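PDB 3VIQ: Swi5-dependent recombination DNA repair protein 1 from Schizosaccharomyces pombe, which partners Swi5 in a complex that activates Rad51-mediated strand exchange, and serves in recombinational DNA repair and meiotic chromosome segregation. Local coordinates for residues A[95-99]-A[112-116]. Numbering follows the deposited sequence.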
ATOM      1  N   PHE A  95       7.795  26.620   7.671  1.00 67.17           N
ATOM      2  CA  PHE A  95       7.444  25.230   7.842  1.00 66.31           C
ATOM      3  C   PHE A  95       6.004  24.996   7.372  1.00 65.64           C
ATOM      4  O   PHE A  95       5.066  25.598   7.887  1.00 66.00           O
ATOM      5  CB  PHE A  95       7.578  24.874   9.313  1.00 64.22           C
ATOM      6  CG  PHE A  95       7.507  23.429   9.593  1.00 61.75           C
ATOM      7  CD1 PHE A  95       8.508  22.577   9.142  1.00 61.06           C
ATOM      8  CD2 PHE A  95       6.479  22.914  10.370  1.00 60.91           C
ATOM      9  CE1 PHE A  95       8.472  21.232   9.440  1.00 59.89           C
ATOM     10  CE2 PHE A  95       6.425  21.572  10.663  1.00 59.87           C
ATOM     11  CZ  PHE A  95       7.427  20.718  10.195  1.00 59.39           C
ATOM     12  N   THR A  96       5.842  24.133   6.376  1.00 64.12           N
ATOM     13  CA  THR A  96       4.532  23.863   5.794  1.00 62.44           C
ATOM     14  C   THR A  96       3.971  22.520   6.323  1.00 59.81           C
ATOM     15  O   THR A  96       4.699  21.713   6.926  1.00 57.53           O
ATOM     16  CB  THR A  96       4.616  23.854   4.258  1.00 62.32           C
ATOM     17  OG1 THR A  96       5.486  22.796   3.839  1.00 60.82           O
ATOM     18  CG2 THR A  96       5.157  25.201   3.716  1.00 61.28           C
ATOM     19  N   MET A  97       2.677  22.307   6.117  1.00 58.92           N
ATOM     20  CA  MET A  97       2.035  21.048   6.511  1.00 60.34           C
ATOM     21  C   MET A  97       2.708  19.889   5.790  1.00 59.53           C
ATOM     22  O   MET A  97       2.824  18.808   6.343  1.00 59.57           O
ATOM     23  CB  MET A  97       0.519  21.054   6.226  1.00 59.82           C
ATOM     24  CG  MET A  97      -0.229  19.733   6.597  1.00 59.82           C
ATOM     25  SD  MET A  97      -0.018  19.147   8.310  1.00 59.62           S
ATOM     26  CE  MET A  97      -1.281  20.100   9.144  1.00 60.88           C
ATOM     27  N   SER A  98       3.178  20.135   4.571  1.00 60.00           N
ATOM     28  CA  SER A  98       3.717  19.074   3.734  1.00 61.06           C
ATOM     29  C   SER A  98       5.084  18.633   4.218  1.00 59.24           C
ATOM     30  O   SER A  98       5.428  17.473   4.120  1.00 57.12           O
ATOM     31  CB  SER A  98       3.765  19.549   2.278  1.00 63.39           C
ATOM     32  OG  SER A  98       2.466  19.984   1.883  1.00 64.96           O
ATOM     33  N   MET A  99       5.870  19.577   4.729  1.00 60.66           N
ATOM     34  CA  MET A  99       7.139  19.239   5.383  1.00 59.63           C
ATOM     35  C   MET A  99       6.840  18.440   6.648  1.00 57.46           C
ATOM     36  O   MET A  99       7.531  17.465   6.970  1.00 55.87           O
ATOM     37  CB  MET A  99       7.919  20.499   5.740  1.00 60.05           C
ATOM     38  CG  MET A  99       8.494  21.247   4.537  1.00 62.32           C
ATOM     39  SD  MET A  99       8.919  22.925   5.037  1.00 66.16           S
ATOM     40  CE  MET A  99       9.328  23.715   3.462  1.00 67.44           C
ATOM     41  N   SER A 112      -2.764  14.023   2.028  1.00 65.00           N
ATOM     42  CA  SER A 112      -2.087  15.221   1.544  1.00 67.09           C
ATOM     43  C   SER A 112      -2.887  16.465   1.826  1.00 68.26           C
ATOM     44  O   SER A 112      -4.122  16.418   1.860  1.00 67.68           O
ATOM     45  CB  SER A 112      -1.833  15.150   0.037  1.00 65.80           C
ATOM     46  OG  SER A 112      -0.696  14.368  -0.205  1.00 68.07           O
ATOM     47  N   PHE A 113      -2.154  17.568   2.009  1.00 70.50           N
ATOM     48  CA  PHE A 113      -2.729  18.886   2.205  1.00 73.56           C
ATOM     49  C   PHE A 113      -2.628  19.650   0.886  1.00 74.98           C
ATOM     50  O   PHE A 113      -1.603  19.631   0.212  1.00 73.13           O
ATOM     51  CB  PHE A 113      -1.981  19.647   3.310  1.00 73.95           C
ATOM     52  CG  PHE A 113      -2.751  20.830   3.877  1.00 74.32           C
ATOM     53  CD1 PHE A 113      -3.911  20.635   4.618  1.00 72.98           C
ATOM     54  CD2 PHE A 113      -2.301  22.142   3.683  1.00 75.63           C
ATOM     55  CE1 PHE A 113      -4.609  21.725   5.150  1.00 75.08           C
ATOM     56  CE2 PHE A 113      -3.003  23.236   4.210  1.00 74.46           C
ATOM     57  CZ  PHE A 113      -4.152  23.023   4.947  1.00 74.04           C
ATOM     58  N   ASP A 114      -3.726  20.295   0.516  1.00 79.29           N
ATOM     59  CA  ASP A 114      -3.740  21.218  -0.606  1.00 81.98           C
ATOM     60  C   ASP A 114      -3.181  22.552  -0.104  1.00 81.92           C
ATOM     61  O   ASP A 114      -3.899  23.400   0.436  1.00 81.46           O
ATOM     62  CB  ASP A 114      -5.164  21.377  -1.126  1.00 83.87           C
ATOM     63  CG  ASP A 114      -5.252  22.281  -2.327  1.00 85.54           C
ATOM     64  OD1 ASP A 114      -4.302  23.054  -2.597  1.00 85.53           O
ATOM     65  OD2 ASP A 114      -6.302  22.214  -2.997  1.00 87.68           O
ATOM     66  N   GLU A 115      -1.884  22.721  -0.292  1.00 81.73           N
ATOM     67  CA  GLU A 115      -1.170  23.856   0.274  1.00 83.46           C
ATOM     68  C   GLU A 115      -1.715  25.203  -0.227  1.00 85.37           C
ATOM     69  O   GLU A 115      -1.639  26.193   0.490  1.00 85.91           O
ATOM     70  CB  GLU A 115       0.336  23.707   0.003  1.00 80.77           C
ATOM     71  CG  GLU A 115       1.210  24.313   1.072  1.00 81.05           C
ATOM     72  CD  GLU A 115       1.224  23.526   2.372  1.00 79.11           C
ATOM     73  OE1 GLU A 115       1.789  22.411   2.390  1.00 75.84           O
ATOM     74  OE2 GLU A 115       0.693  24.048   3.385  1.00 78.50           O
ATOM     75  N   GLU A 116      -2.290  25.231  -1.432  1.00 91.38           N
ATOM     76  CA  GLU A 116      -2.915  26.457  -1.974  1.00 97.22           C
ATOM     77  C   GLU A 116      -4.270  26.747  -1.333  1.00 99.89           C
ATOM     78  O   GLU A 116      -4.462  27.799  -0.720  1.00102.81           O
ATOM     79  CB  GLU A 116      -3.094  26.378  -3.499  1.00 98.69           C
ATOM     80  CG  GLU A 116      -1.899  26.875  -4.306  1.00101.35           C
ATOM     81  CD  GLU A 116      -1.653  28.370  -4.150  1.00106.53           C
ATOM     82  OE1 GLU A 116      -2.614  29.166  -4.270  1.00108.54           O
ATOM     83  OE2 GLU A 116      -0.487  28.749  -3.912  1.00109.07           O
TER
HETATM   84  O   HOH W   1       0.941  17.606   1.833  1.00 61.49           O
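Ser112 pairs by its backbone with Lys121, bringing 112-116 into the small C-terminal hairpin. A water joins the segments at Phe113, accepting from Phe113 N (3.1 Å) and donating to Ser98 OG (2.8 Å). The CA-to-CB bond of Phe113 points toward 95-99, and its side chain is an apolar surface for flexible Met97 (Met97 CG to Phe113 CB, 3.7 Å) and for Trp120, edge-to-face; Met97 also touches Phe60 of helix 38-68. In the C-terminal domain of Sfr1, hairpin 113-114/119-120 thus packs beside the start of helix 97-103. Asp114 turns away, its OD1 accepting from Asn117 N in the hairpin turn. Beside Glu115 the helix begins after its N-cap, Thr96, whose hydroxyl can accept from a free NH: in a capping box, Met99 N bonds weakly to Thr96 OG1 (3.4 Å) and Thr96 N weakly to Met99 SD (3.6 Å). Long Glu115 brings a carboxylate whose charge suits the helix dipole; Glu115 OE1 accepts from small Ser98 (OG, 2.6 Å) and weakly from Ser98 N (3.4 Å).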